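Local structure of PlaB phospholipase (Legionella pneumophila, 6ZTI) at residues Val67-Ala79 with Gly103-Lys115. The protein is a phospholipase of the alpha/beta-hydrolase type linked to virulence, whose activity is controlled by tetramer formation that depends on bound NAD(H). Numbering follows the deposited sequence.
Sequences VTVDDIARAFDQA and GPIVRKWMDLYFK
Asp77 and Trp109 meet through a nearly straight hydrogen bond: indole NE1 donates to OD1 at 2.9 Å. The acceptor lies close to the indole plane and receives the N-H on its anti lone pair. An aspartate suits this place because it gives the buried indole N-H an acceptor while remaining partly exposed itself. The same carboxylate lies flat over one face of Tyr113, its plane only 9° from that of the ring and its CG 3.6 Å above the ring centre. With CG anti to the backbone N (chi1 -165°), Asp77 reaches the tryptophan and the tyrosine at once. Phe76 turns its edge onto an indole face in a T-shaped pair, CD2 lying 3.7 Å from CG of Trp109, while Phe114 approaches the opposite face near its rim. Where the two helices come nearest, Ala73 is a knob in a hole formed by Ile105, Lys108, Trp109 and Leu112; its small methyl lets the axes approach to 8.4 Å at a crossing angle of -73°. These helices, 69-89 and 102-114, follow strands 55-60 and 93-99 of the parallel sheet in the alpha/beta-hydrolase domain. Ile72 CG2 and Ile105 CG2 extend the apolar seam at 3.8 Å; both isoleucines are buried, and their branched side chains bring methyls together across the crossing. Beside the Ala73 knob, a water links Asp70 OD1 to Lys108 NZ, and the same OD1 also makes a salt bridge to Arg351 of the second subunit. Farther out, Arg81 forms a salt bridge with OD2 of Asp77 and probably helps hold the carboxylate in its rotation, and a capping box between Thr68 and Asp71 starts helix 69-89.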
loop_
_atom_site.group_PDB
_atom_site.type_symbol
_atom_site.label_atom_id
_atom_site.label_comp_id
_atom_site.label_asym_id
_atom_site.label_seq_id
_atom_site.Cartn_x
_atom_site.Cartn_y
_atom_site.Cartn_z
ATOM N N VAL B 67 -9.557 -0.135 20.928
ATOM C CA VAL B 67 -9.776 0.878 21.957
ATOM C C VAL B 67 -8.943 2.109 21.636
ATOM O O VAL B 67 -7.756 2.001 21.302
ATOM C CB VAL B 67 -9.439 0.314 23.348
ATOM C CG1 VAL B 67 -9.538 1.394 24.416
ATOM C CG2 VAL B 67 -10.362 -0.862 23.664
ATOM N N THR B 68 -9.570 3.280 21.722
ATOM C CA THR B 68 -8.927 4.551 21.437
ATOM C C THR B 68 -8.717 5.352 22.723
ATOM O O THR B 68 -9.312 5.074 23.772
ATOM C CB THR B 68 -9.763 5.378 20.449
ATOM O OG1 THR B 68 -10.941 5.858 21.108
ATOM C CG2 THR B 68 -10.167 4.542 19.221
ATOM N N VAL B 69 -7.860 6.375 22.622
ATOM C CA VAL B 69 -7.649 7.285 23.746
ATOM C C VAL B 69 -8.961 7.968 24.113
ATOM O O VAL B 69 -9.276 8.153 25.294
ATOM C CB VAL B 69 -6.536 8.296 23.405
ATOM C CG1 VAL B 69 -6.404 9.373 24.475
ATOM C CG2 VAL B 69 -5.215 7.575 23.245
ATOM N N ASP B 70 -9.758 8.327 23.107
ATOM C CA ASP B 70 -11.099 8.844 23.354
ATOM C C ASP B 70 -11.937 7.865 24.176
ATOM O O ASP B 70 -12.593 8.260 25.147
ATOM C CB ASP B 70 -11.780 9.126 22.020
ATOM C CG ASP B 70 -13.222 9.560 22.184
ATOM O OD1 ASP B 70 -13.444 10.664 22.727
ATOM O OD2 ASP B 70 -14.122 8.805 21.754
ATOM N N ASP B 71 -11.958 6.590 23.768
ATOM C CA ASP B 71 -12.656 5.540 24.509
ATOM C C ASP B 71 -12.207 5.481 25.966
ATOM O O ASP B 71 -13.032 5.374 26.882
ATOM C CB ASP B 71 -12.404 4.166 23.874
ATOM C CG ASP B 71 -12.987 4.007 22.469
ATOM O OD1 ASP B 71 -13.823 4.823 22.009
ATOM O OD2 ASP B 71 -12.581 3.010 21.824
ATOM N N ILE B 72 -10.889 5.509 26.196
ATOM C CA ILE B 72 -10.376 5.316 27.544
ATOM C C ILE B 72 -10.726 6.507 28.424
ATOM O O ILE B 72 -11.031 6.346 29.607
ATOM C CB ILE B 72 -8.857 5.073 27.508
ATOM C CG1 ILE B 72 -8.543 3.761 26.782
ATOM C CG2 ILE B 72 -8.280 5.040 28.913
ATOM C CD1 ILE B 72 -7.096 3.649 26.333
ATOM N N ALA B 73 -10.646 7.721 27.879
ATOM C CA ALA B 73 -11.012 8.902 28.659
ATOM C C ALA B 73 -12.502 8.891 28.990
ATOM O O ALA B 73 -12.899 9.225 30.113
ATOM C CB ALA B 73 -10.627 10.168 27.898
ATOM N N ARG B 74 -13.340 8.476 28.036
ATOM C CA ARG B 74 -14.759 8.302 28.329
ATOM C C ARG B 74 -14.977 7.259 29.421
ATOM O O ARG B 74 -15.861 7.412 30.272
ATOM C CB ARG B 74 -15.505 7.878 27.063
ATOM C CG ARG B 74 -16.065 8.992 26.203
ATOM C CD ARG B 74 -16.792 8.393 24.979
ATOM N NE ARG B 74 -18.113 7.840 25.300
ATOM C CZ ARG B 74 -18.786 6.988 24.532
ATOM N NH1 ARG B 74 -18.262 6.553 23.390
ATOM N NH2 ARG B 74 -19.987 6.557 24.906
ATOM N N ALA B 75 -14.207 6.168 29.384
ATOM C CA ALA B 75 -14.380 5.101 30.359
ATOM C C ALA B 75 -13.831 5.488 31.730
ATOM O O ALA B 75 -14.347 5.022 32.749
ATOM C CB ALA B 75 -13.727 3.818 29.845
ATOM N N PHE B 76 -12.806 6.344 31.781
ATOM C CA PHE B 76 -12.368 6.910 33.058
ATOM C C PHE B 76 -13.513 7.652 33.739
ATOM O O PHE B 76 -13.795 7.434 34.926
ATOM C CB PHE B 76 -11.162 7.827 32.835
ATOM C CG PHE B 76 -10.634 8.452 34.094
ATOM C CD1 PHE B 76 -10.003 7.684 35.048
ATOM C CD2 PHE B 76 -10.783 9.794 34.326
ATOM C CE1 PHE B 76 -9.522 8.246 36.208
ATOM C CE2 PHE B 76 -10.306 10.361 35.487
ATOM C CZ PHE B 76 -9.682 9.581 36.431
ATOM N N ASP B 77 -14.218 8.504 32.989
ATOM C CA ASP B 77 -15.345 9.229 33.573
ATOM C C ASP B 77 -16.363 8.277 34.178
ATOM O O ASP B 77 -16.887 8.527 35.270
ATOM C CB ASP B 77 -16.019 10.112 32.523
ATOM C CG ASP B 77 -16.937 11.146 33.141
ATOM O OD1 ASP B 77 -16.404 12.093 33.743
ATOM O OD2 ASP B 77 -18.183 11.019 33.036
ATOM N N GLN B 78 -16.668 7.181 33.475
ATOM C CA GLN B 78 -17.641 6.225 33.990
ATOM C C GLN B 78 -17.105 5.507 35.220
ATOM O O GLN B 78 -17.859 5.224 36.163
ATOM C CB GLN B 78 -18.001 5.210 32.903
ATOM C CG GLN B 78 -19.087 4.228 33.292
ATOM C CD GLN B 78 -20.439 4.880 33.345
ATOM O OE1 GLN B 78 -20.804 5.651 32.456
ATOM N NE2 GLN B 78 -21.196 4.582 34.390
ATOM N N ALA B 79 -15.810 5.187 35.215
ATOM C CA ALA B 79 -15.209 4.504 36.353
ATOM C C ALA B 79 -15.261 5.374 37.599
ATOM O O ALA B 79 -15.534 4.880 38.699
ATOM C CB ALA B 79 -13.767 4.121 36.032
ATOM N N GLY B 103 -1.030 10.208 31.541
ATOM C CA GLY B 103 -1.052 11.654 31.523
ATOM C C GLY B 103 -1.933 12.172 30.405
ATOM O O GLY B 103 -2.965 12.801 30.640
ATOM N N PRO B 104 -1.534 11.910 29.159
ATOM C CA PRO B 104 -2.383 12.260 28.016
ATOM C C PRO B 104 -3.834 11.849 28.170
ATOM O O PRO B 104 -4.725 12.554 27.679
ATOM C CB PRO B 104 -1.713 11.507 26.861
ATOM C CG PRO B 104 -0.282 11.485 27.215
ATOM C CD PRO B 104 -0.228 11.379 28.732
ATOM N N ILE B 105 -4.097 10.732 28.838
ATOM C CA ILE B 105 -5.463 10.213 28.928
ATOM C C ILE B 105 -6.298 11.077 29.864
ATOM O O ILE B 105 -7.422 11.476 29.533
ATOM C CB ILE B 105 -5.440 8.740 29.379
ATOM C CG1 ILE B 105 -5.122 7.839 28.191
ATOM C CG2 ILE B 105 -6.769 8.317 30.000
ATOM C CD1 ILE B 105 -4.593 6.455 28.565
ATOM N N VAL B 106 -5.752 11.398 31.038
ATOM C CA VAL B 106 -6.459 12.279 31.959
ATOM C C VAL B 106 -6.623 13.671 31.358
ATOM O O VAL B 106 -7.634 14.340 31.610
ATOM C CB VAL B 106 -5.733 12.318 33.314
ATOM C CG1 VAL B 106 -6.345 13.374 34.232
ATOM C CG2 VAL B 106 -5.806 10.942 33.970
ATOM N N ARG B 107 -5.660 14.124 30.547
ATOM C CA ARG B 107 -5.798 15.426 29.905
ATOM C C ARG B 107 -6.892 15.417 28.842
ATOM O O ARG B 107 -7.555 16.434 28.632
ATOM C CB ARG B 107 -4.477 15.864 29.284
ATOM C CG ARG B 107 -3.368 16.188 30.310
ATOM C CD ARG B 107 -2.324 17.069 29.706
ATOM N NE ARG B 107 -1.625 16.444 28.587
ATOM C CZ ARG B 107 -1.630 16.878 27.329
ATOM N NH1 ARG B 107 -2.322 17.956 26.957
ATOM N NH2 ARG B 107 -0.928 16.211 26.425
ATOM N N LYS B 108 -7.058 14.301 28.130
ATOM C CA LYS B 108 -8.169 14.159 27.197
ATOM C C LYS B 108 -9.503 14.113 27.935
ATOM O O LYS B 108 -10.497 14.695 27.480
ATOM C CB LYS B 108 -7.963 12.893 26.364
ATOM C CG LYS B 108 -9.070 12.592 25.386
ATOM C CD LYS B 108 -9.210 13.629 24.291
ATOM C CE LYS B 108 -10.297 13.214 23.288
ATOM N NZ LYS B 108 -10.591 14.262 22.307
ATOM N N TRP B 109 -9.547 13.414 29.071
ATOM C CA TRP B 109 -10.751 13.402 29.893
ATOM C C TRP B 109 -11.126 14.808 30.351
ATOM O O TRP B 109 -12.286 15.224 30.226
ATOM C CB TRP B 109 -10.542 12.482 31.094
ATOM C CG TRP B 109 -11.604 12.647 32.139
ATOM C CD1 TRP B 109 -12.873 12.152 32.107
ATOM C CD2 TRP B 109 -11.487 13.373 33.366
ATOM N NE1 TRP B 109 -13.556 12.529 33.239
ATOM C CE2 TRP B 109 -12.729 13.279 34.029
ATOM C CE3 TRP B 109 -10.461 14.099 33.965
ATOM C CZ2 TRP B 109 -12.964 13.880 35.259
ATOM C CZ3 TRP B 109 -10.693 14.690 35.191
ATOM C CH2 TRP B 109 -11.931 14.578 35.826
ATOM N N MET B 110 -10.153 15.558 30.887
ATOM C CA MET B 110 -10.396 16.955 31.225
ATOM C C MET B 110 -10.947 17.719 30.023
ATOM O O MET B 110 -11.876 18.518 30.156
ATOM C CB MET B 110 -9.102 17.618 31.717
ATOM C CG MET B 110 -8.607 17.114 33.059
ATOM S SD MET B 110 -6.939 17.656 33.490
ATOM C CE MET B 110 -7.225 19.430 33.571
ATOM N N ASP B 111 -10.403 17.459 28.834
ATOM C CA ASP B 111 -10.819 18.211 27.655
ATOM C C ASP B 111 -12.228 17.810 27.236
ATOM O O ASP B 111 -13.028 18.661 26.838
ATOM C CB ASP B 111 -9.809 17.985 26.522
ATOM C CG ASP B 111 -9.878 19.048 25.433
ATOM O OD1 ASP B 111 -9.558 20.218 25.711
ATOM O OD2 ASP B 111 -10.222 18.701 24.283
ATOM N N LEU B 112 -12.562 16.524 27.347
ATOM C CA LEU B 112 -13.877 16.068 26.901
ATOM C C LEU B 112 -14.988 16.580 27.812
ATOM O O LEU B 112 -16.085 16.893 27.341
ATOM C CB LEU B 112 -13.913 14.540 26.838
ATOM C CG LEU B 112 -13.246 13.865 25.636
ATOM C CD1 LEU B 112 -13.164 12.380 25.877
ATOM C CD2 LEU B 112 -13.996 14.145 24.323
ATOM N N TYR B 113 -14.728 16.673 29.119
ATOM C CA TYR B 113 -15.779 16.924 30.101
ATOM C C TYR B 113 -15.703 18.282 30.786
ATOM O O TYR B 113 -16.710 18.709 31.350
ATOM C CB TYR B 113 -15.769 15.827 31.183
ATOM C CG TYR B 113 -16.161 14.476 30.640
ATOM C CD1 TYR B 113 -17.499 14.122 30.517
ATOM C CD2 TYR B 113 -15.199 13.565 30.225
ATOM C CE1 TYR B 113 -17.869 12.887 30.002
ATOM C CE2 TYR B 113 -15.556 12.334 29.709
ATOM C CZ TYR B 113 -16.896 11.999 29.601
ATOM O OH TYR B 113 -17.252 10.775 29.075
ATOM N N PHE B 114 -14.563 18.991 30.735
ATOM C CA PHE B 114 -14.453 20.196 31.555
ATOM C C PHE B 114 -13.701 21.342 30.892
ATOM O O PHE B 114 -13.357 22.315 31.577
ATOM C CB PHE B 114 -13.790 19.849 32.886
ATOM C CG PHE B 114 -14.642 18.976 33.762
ATOM C CD1 PHE B 114 -15.686 19.518 34.470
ATOM C CD2 PHE B 114 -14.418 17.615 33.851
ATOM C CE1 PHE B 114 -16.489 18.723 35.262
ATOM C CE2 PHE B 114 -15.214 16.824 34.631
ATOM C CZ PHE B 114 -16.254 17.380 35.342
ATOM N N LYS B 115 -13.503 21.291 29.572
ATOM C CA LYS B 115 -12.592 22.219 28.914
ATOM C C LYS B 115 -12.894 23.662 29.290
ATOM O O LYS B 115 -12.040 24.380 29.820
ATOM C CB LYS B 115 -12.669 22.050 27.399
ATOM C CG LYS B 115 -11.804 23.065 26.652
ATOM C CD LYS B 115 -11.689 22.749 25.161
ATOM C CE LYS B 115 -11.133 23.941 24.367
ATOM N NZ LYS B 115 -9.822 24.403 24.873
HETATM O O HOH W 1 -12.563 12.795 20.926
HETATM O O HOH W 2 -20.007 10.381 30.250
#